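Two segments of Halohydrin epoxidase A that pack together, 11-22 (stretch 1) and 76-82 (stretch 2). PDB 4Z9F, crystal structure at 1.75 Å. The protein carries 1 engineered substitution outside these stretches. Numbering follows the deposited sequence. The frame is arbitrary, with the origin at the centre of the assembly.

Stretch 1 11-22: HFAGPAAVEALT
Stretch 2 (76-82) IVSNDYI

This is a contact between a tight turn with the helix that follows it and a nearly antiparallel strand, held at its centre by the side chain of one asparagine, flanked by an aromatic stack on one side and a small apolar patch on the other. Helix 14-22 and strand 76-79 run at 165° to each other, their axes 10.0 Å apart at closest approach. The register pairs Phe12 with Tyr81 (CA to CA 6.7 Å), Gly14 with Asn79 (CA to CA 6.3 Å) and Ala17 with Val77 (CA to CA 7.6 Å).

Stretch 1 begins extended at His11 (phi/psi -133/163) and reverses through a type II' turn from His11 to Gly14, closed by the bond from Gly14 N to His11 O at 2.7 Å. Phe12, with positive phi (50/-121), takes the second position of the turn, as type II' requires, Ala13 follows at -88/3, and Gly14 (-54/-60) is already helical. Glycine suits this corner: an ideal CB there would lie 2.8 Å from His11 O, a clash.

Asn79 (-97/77, chi1 169°, t; chi2 63°) points toward the turn, and its amide can both give and accept. Asn79 ND2 donates to His11 O at 3.0 Å; the same carbonyl also accepts from Gly14 N, while Asn79 OD1 accepts from Ala13 N at 3.0 Å. One side chain thus reads the backbone of the turn through both ends of its amide. Gly14 N and Asn79 ND2, 3.3 Å apart, are both donors and do not bond.

Beyond the strand, Tyr81 (-159/162, chi1 99°, between wells; chi2 107°) lays its ring against that of His11 (chi1 -59°, m; chi2 -85°). Both rings are flat and can lie face to face: the planes differ by only 12° and the centroids stand 4.4 Å apart, an offset stack. The offset places His11 CB over the phenol face, 3.8 Å from the Tyr81 ring centroid, and Tyr81 OH over one face of the imidazole, 3.3 Å from His11 CE1. The ring of Phe12 (chi1 -155°, t; chi2 12°) meets Asp80 O at its edge, where aromatic C-H groups carry slight positive charge, with Phe12 CD2 3.3 Å from that oxygen; the same CD2 lies 4.1 Å from Tyr81 CB.

Further along the helix, Ala17 and Leu21, one turn apart, both point toward Val77 (-101/105, chi1 176°, t), and their apolar side chains suit a patch with it. Ala17 CB approaches Val77 CG1 at 4.3 Å, and Leu21 CD1 (chi1 -65°, m; chi2 162°, t) approaches Val77 CG2 at 4.2 Å; both Val77 methyls lie near Ala17 CB.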

ATOM      1  N   HIS C  11      13.377 -24.365  11.019  1.00 23.44           N
ATOM      2  CA  HIS C  11      13.925 -23.110  10.538  1.00 22.94           C
ATOM      3  C   HIS C  11      12.881 -22.006  10.635  1.00 27.16           C
ATOM      4  O   HIS C  11      11.685 -22.270  10.792  1.00 25.69           O
ATOM      5  CB  HIS C  11      14.408 -23.256   9.095  1.00 24.12           C
ATOM      6  CG  HIS C  11      15.452 -24.314   8.924  1.00 24.49           C
ATOM      7  ND1 HIS C  11      16.791 -24.075   9.137  1.00 25.76           N
ATOM      8  CD2 HIS C  11      15.349 -25.620   8.585  1.00 26.64           C
ATOM      9  CE1 HIS C  11      17.472 -25.189   8.930  1.00 28.11           C
ATOM     10  NE2 HIS C  11      16.622 -26.141   8.590  1.00 28.93           N
ATOM     11  N   PHE C  12      13.365 -20.757  10.562  1.00 24.42           N
ATOM     12  CA  PHE C  12      12.496 -19.582  10.478  1.00 22.90           C
ATOM     13  C   PHE C  12      11.412 -19.612  11.562  1.00 23.10           C
ATOM     14  O   PHE C  12      11.713 -19.666  12.760  1.00 22.79           O
ATOM     15  CB  PHE C  12      11.893 -19.518   9.068  1.00 25.25           C
ATOM     16  CG  PHE C  12      11.489 -18.134   8.614  1.00 24.10           C
ATOM     17  CD1 PHE C  12      11.880 -16.999   9.312  1.00 21.48           C
ATOM     18  CD2 PHE C  12      10.706 -17.977   7.481  1.00 19.62           C
ATOM     19  CE1 PHE C  12      11.501 -15.736   8.876  1.00 23.84           C
ATOM     20  CE2 PHE C  12      10.326 -16.721   7.043  1.00 21.19           C
ATOM     21  CZ  PHE C  12      10.721 -15.593   7.745  1.00 23.17           C
ATOM     22  N   ALA C  13      10.147 -19.594  11.165  1.00 21.84           N
ATOM     23  CA  ALA C  13       9.054 -19.633  12.121  1.00 19.17           C
ATOM     24  C   ALA C  13       8.632 -21.048  12.492  1.00 21.08           C
ATOM     25  O   ALA C  13       7.676 -21.210  13.260  1.00 21.99           O
ATOM     26  CB  ALA C  13       7.844 -18.865  11.570  1.00 19.98           C
ATOM     27  N   GLY C  14       9.316 -22.065  11.977  1.00 22.31           N
ATOM     28  CA  GLY C  14       8.964 -23.446  12.250  1.00 23.82           C
ATOM     29  C   GLY C  14       8.861 -23.776  13.728  1.00 22.34           C
ATOM     30  O   GLY C  14       7.805 -24.183  14.223  1.00 27.60           O
ATOM     31  N   PRO C  15       9.958 -23.599  14.473  1.00 23.08           N
ATOM     32  CA  PRO C  15       9.920 -23.944  15.907  1.00 22.32           C
ATOM     33  C   PRO C  15       8.820 -23.246  16.682  1.00 22.65           C
ATOM     34  O   PRO C  15       8.187 -23.860  17.552  1.00 20.08           O
ATOM     35  CB  PRO C  15      11.318 -23.528  16.391  1.00 22.52           C
ATOM     36  CG  PRO C  15      12.181 -23.750  15.188  1.00 23.56           C
ATOM     37  CD  PRO C  15      11.331 -23.364  13.999  1.00 23.37           C
ATOM     38  N   ALA C  16       8.558 -21.975  16.388  1.00 22.27           N
ATOM     39  CA  ALA C  16       7.498 -21.271  17.104  1.00 20.40           C
ATOM     40  C   ALA C  16       6.133 -21.877  16.797  1.00 20.30           C
ATOM     41  O   ALA C  16       5.293 -22.020  17.696  1.00 22.36           O
ATOM     42  CB  ALA C  16       7.519 -19.780  16.743  1.00 21.31           C
ATOM     43  N   ALA C  17       5.904 -22.225  15.533  1.00 22.02           N
ATOM     44  CA  ALA C  17       4.618 -22.770  15.117  1.00 21.62           C
ATOM     45  C   ALA C  17       4.417 -24.168  15.690  1.00 20.85           C
ATOM     46  O   ALA C  17       3.355 -24.482  16.233  1.00 21.33           O
ATOM     47  CB  ALA C  17       4.536 -22.783  13.593  1.00 21.25           C
ATOM     48  N   VAL C  18       5.441 -25.015  15.582  1.00 24.26           N
ATOM     49  CA  VAL C  18       5.338 -26.387  16.075  1.00 22.80           C
ATOM     50  C   VAL C  18       5.071 -26.396  17.576  1.00 23.03           C
ATOM     51  O   VAL C  18       4.228 -27.155  18.071  1.00 25.71           O
ATOM     52  CB  VAL C  18       6.609 -27.176  15.705  1.00 21.87           C
ATOM     53  CG1 VAL C  18       6.621 -28.536  16.401  1.00 29.04           C
ATOM     54  CG2 VAL C  18       6.712 -27.340  14.198  1.00 26.10           C
ATOM     55  N   GLU C  19       5.753 -25.526  18.325  1.00 25.78           N
ATOM     56  CA  GLU C  19       5.501 -25.463  19.760  1.00 23.44           C
ATOM     57  C   GLU C  19       4.118 -24.907  20.073  1.00 27.03           C
ATOM     58  O   GLU C  19       3.412 -25.448  20.930  1.00 22.10           O
ATOM     59  CB  GLU C  19       6.570 -24.627  20.460  1.00 29.23           C
ATOM     60  CG  GLU C  19       6.246 -24.365  21.930  1.00 30.75           C
ATOM     61  CD  GLU C  19       7.415 -24.672  22.870  1.00 49.54           C
ATOM     62  OE1 GLU C  19       7.531 -23.961  23.899  1.00 57.23           O
ATOM     63  OE2 GLU C  19       8.198 -25.613  22.576  1.00 46.21           O
ATOM     64  N   ALA C  20       3.714 -23.813  19.420  1.00 20.64           N
ATOM     65  CA  ALA C  20       2.444 -23.197  19.791  1.00 22.08           C
ATOM     66  C   ALA C  20       1.261 -24.096  19.445  1.00 20.29           C
ATOM     67  O   ALA C  20       0.325 -24.230  20.238  1.00 23.39           O
ATOM     68  CB  ALA C  20       2.295 -21.845  19.104  1.00 26.44           C
ATOM     69  N   LEU C  21       1.284 -24.704  18.264  1.00 26.02           N
ATOM     70  CA  LEU C  21       0.181 -25.567  17.856  1.00 21.05           C
ATOM     71  C   LEU C  21       0.116 -26.823  18.719  1.00 25.15           C
ATOM     72  O   LEU C  21      -0.979 -27.284  19.063  1.00 26.00           O
ATOM     73  CB  LEU C  21       0.327 -25.919  16.377  1.00 19.19           C
ATOM     74  CG  LEU C  21       0.186 -24.706  15.442  1.00 15.49           C
ATOM     75  CD1 LEU C  21       0.756 -25.000  14.068  1.00 24.47           C
ATOM     76  CD2 LEU C  21      -1.279 -24.346  15.359  1.00 21.48           C
ATOM     77  N   THR C  22       1.276 -27.383  19.085  1.00 21.96           N
ATOM     78  CA  THR C  22       1.290 -28.559  19.953  1.00 26.24           C
ATOM     79  C   THR C  22       0.677 -28.236  21.314  1.00 25.96           C
ATOM     80  O   THR C  22      -0.170 -28.979  21.823  1.00 28.39           O
ATOM     81  CB  THR C  22       2.723 -29.092  20.116  1.00 21.87           C
ATOM     82  OG1 THR C  22       3.191 -29.646  18.879  1.00 29.31           O
ATOM     83  CG2 THR C  22       2.770 -30.170  21.186  1.00 29.83           C
ATOM     84  N   ILE C  76      -2.366 -25.397   7.653  1.00 21.30           N
ATOM     85  CA  ILE C  76      -1.068 -25.545   7.016  1.00 19.54           C
ATOM     86  C   ILE C  76      -0.286 -24.264   7.305  1.00 23.12           C
ATOM     87  O   ILE C  76      -0.772 -23.161   7.026  1.00 18.57           O
ATOM     88  CB  ILE C  76      -1.187 -25.792   5.503  1.00 23.06           C
ATOM     89  CG1 ILE C  76      -2.006 -27.061   5.220  1.00 18.77           C
ATOM     90  CG2 ILE C  76       0.200 -25.877   4.859  1.00 22.99           C
ATOM     91  CD1 ILE C  76      -2.306 -27.270   3.751  1.00 21.88           C
ATOM     92  N   VAL C  77       0.894 -24.405   7.903  1.00 22.06           N
ATOM     93  CA  VAL C  77       1.843 -23.306   8.028  1.00 20.29           C
ATOM     94  C   VAL C  77       2.897 -23.508   6.955  1.00 22.63           C
ATOM     95  O   VAL C  77       3.747 -24.399   7.064  1.00 20.49           O
ATOM     96  CB  VAL C  77       2.482 -23.238   9.420  1.00 18.84           C
ATOM     97  CG1 VAL C  77       3.534 -22.134   9.439  1.00 21.90           C
ATOM     98  CG2 VAL C  77       1.436 -22.972  10.480  1.00 19.13           C
ATOM     99  N   SER C  78       2.825 -22.699   5.904  1.00 19.20           N
ATOM    100  CA  SER C  78       3.789 -22.769   4.810  1.00 20.33           C
ATOM    101  C   SER C  78       4.961 -21.879   5.189  1.00 24.13           C
ATOM    102  O   SER C  78       4.995 -20.691   4.870  1.00 23.06           O
ATOM    103  CB  SER C  78       3.157 -22.332   3.501  1.00 17.85           C
ATOM    104  OG  SER C  78       4.058 -22.530   2.429  1.00 20.05           O
ATOM    105  N   ASN C  79       5.928 -22.467   5.882  1.00 21.43           N
ATOM    106  CA  ASN C  79       7.036 -21.733   6.490  1.00 19.31           C
ATOM    107  C   ASN C  79       8.234 -21.812   5.544  1.00 22.39           C
ATOM    108  O   ASN C  79       9.188 -22.568   5.742  1.00 27.28           O
ATOM    109  CB  ASN C  79       7.318 -22.308   7.871  1.00 19.87           C
ATOM    110  CG  ASN C  79       8.595 -21.800   8.477  1.00 25.15           C
ATOM    111  OD1 ASN C  79       8.750 -20.602   8.741  1.00 23.36           O
ATOM    112  ND2 ASN C  79       9.514 -22.718   8.738  1.00 23.25           N
ATOM    113  N   ASP C  80       8.177 -21.016   4.483  1.00 22.00           N
ATOM    114  CA  ASP C  80       9.190 -21.084   3.446  1.00 22.03           C
ATOM    115  C   ASP C  80      10.389 -20.216   3.813  1.00 24.23           C
ATOM    116  O   ASP C  80      10.240 -19.159   4.428  1.00 24.08           O
ATOM    117  CB  ASP C  80       8.590 -20.665   2.106  1.00 21.63           C
ATOM    118  CG  ASP C  80       7.369 -21.508   1.747  1.00 25.51           C
ATOM    119  OD1 ASP C  80       7.569 -22.678   1.354  1.00 24.85           O
ATOM    120  OD2 ASP C  80       6.220 -21.024   1.891  1.00 21.91           O
ATOM    121  N   TYR C  81      11.578 -20.695   3.456  1.00 24.71           N
ATOM    122  CA  TYR C  81      12.826 -20.016   3.776  1.00 23.82           C
ATOM    123  C   TYR C  81      13.888 -20.529   2.817  1.00 24.94           C
ATOM    124  O   TYR C  81      13.711 -21.558   2.161  1.00 24.98           O
ATOM    125  CB  TYR C  81      13.232 -20.249   5.236  1.00 24.99           C
ATOM    126  CG  TYR C  81      14.275 -21.336   5.400  1.00 26.46           C
ATOM    127  CD1 TYR C  81      15.595 -21.018   5.710  1.00 28.93           C
ATOM    128  CD2 TYR C  81      13.953 -22.675   5.213  1.00 27.84           C
ATOM    129  CE1 TYR C  81      16.560 -22.007   5.845  1.00 25.96           C
ATOM    130  CE2 TYR C  81      14.909 -23.666   5.353  1.00 25.97           C
ATOM    131  CZ  TYR C  81      16.205 -23.326   5.672  1.00 26.92           C
ATOM    132  OH  TYR C  81      17.155 -24.311   5.800  1.00 27.95           O
ATOM    133  N   ILE C  82      14.977 -19.778   2.705  1.00 25.51           N
ATOM    134  CA  ILE C  82      16.121 -20.234   1.923  1.00 28.47           C
ATOM    135  C   ILE C  82      17.343 -20.074   2.823  1.00 28.70           C
ATOM    136  O   ILE C  82      17.379 -19.149   3.650  1.00 28.06           O
ATOM    137  CB  ILE C  82      16.232 -19.481   0.581  1.00 25.75           C
ATOM    138  CG1 ILE C  82      17.275 -20.139  -0.333  1.00 31.27           C
ATOM    139  CG2 ILE C  82      16.529 -17.988   0.795  1.00 27.94           C
ATOM    140  CD1 ILE C  82      17.185 -19.725  -1.790  1.00 28.06           C
TER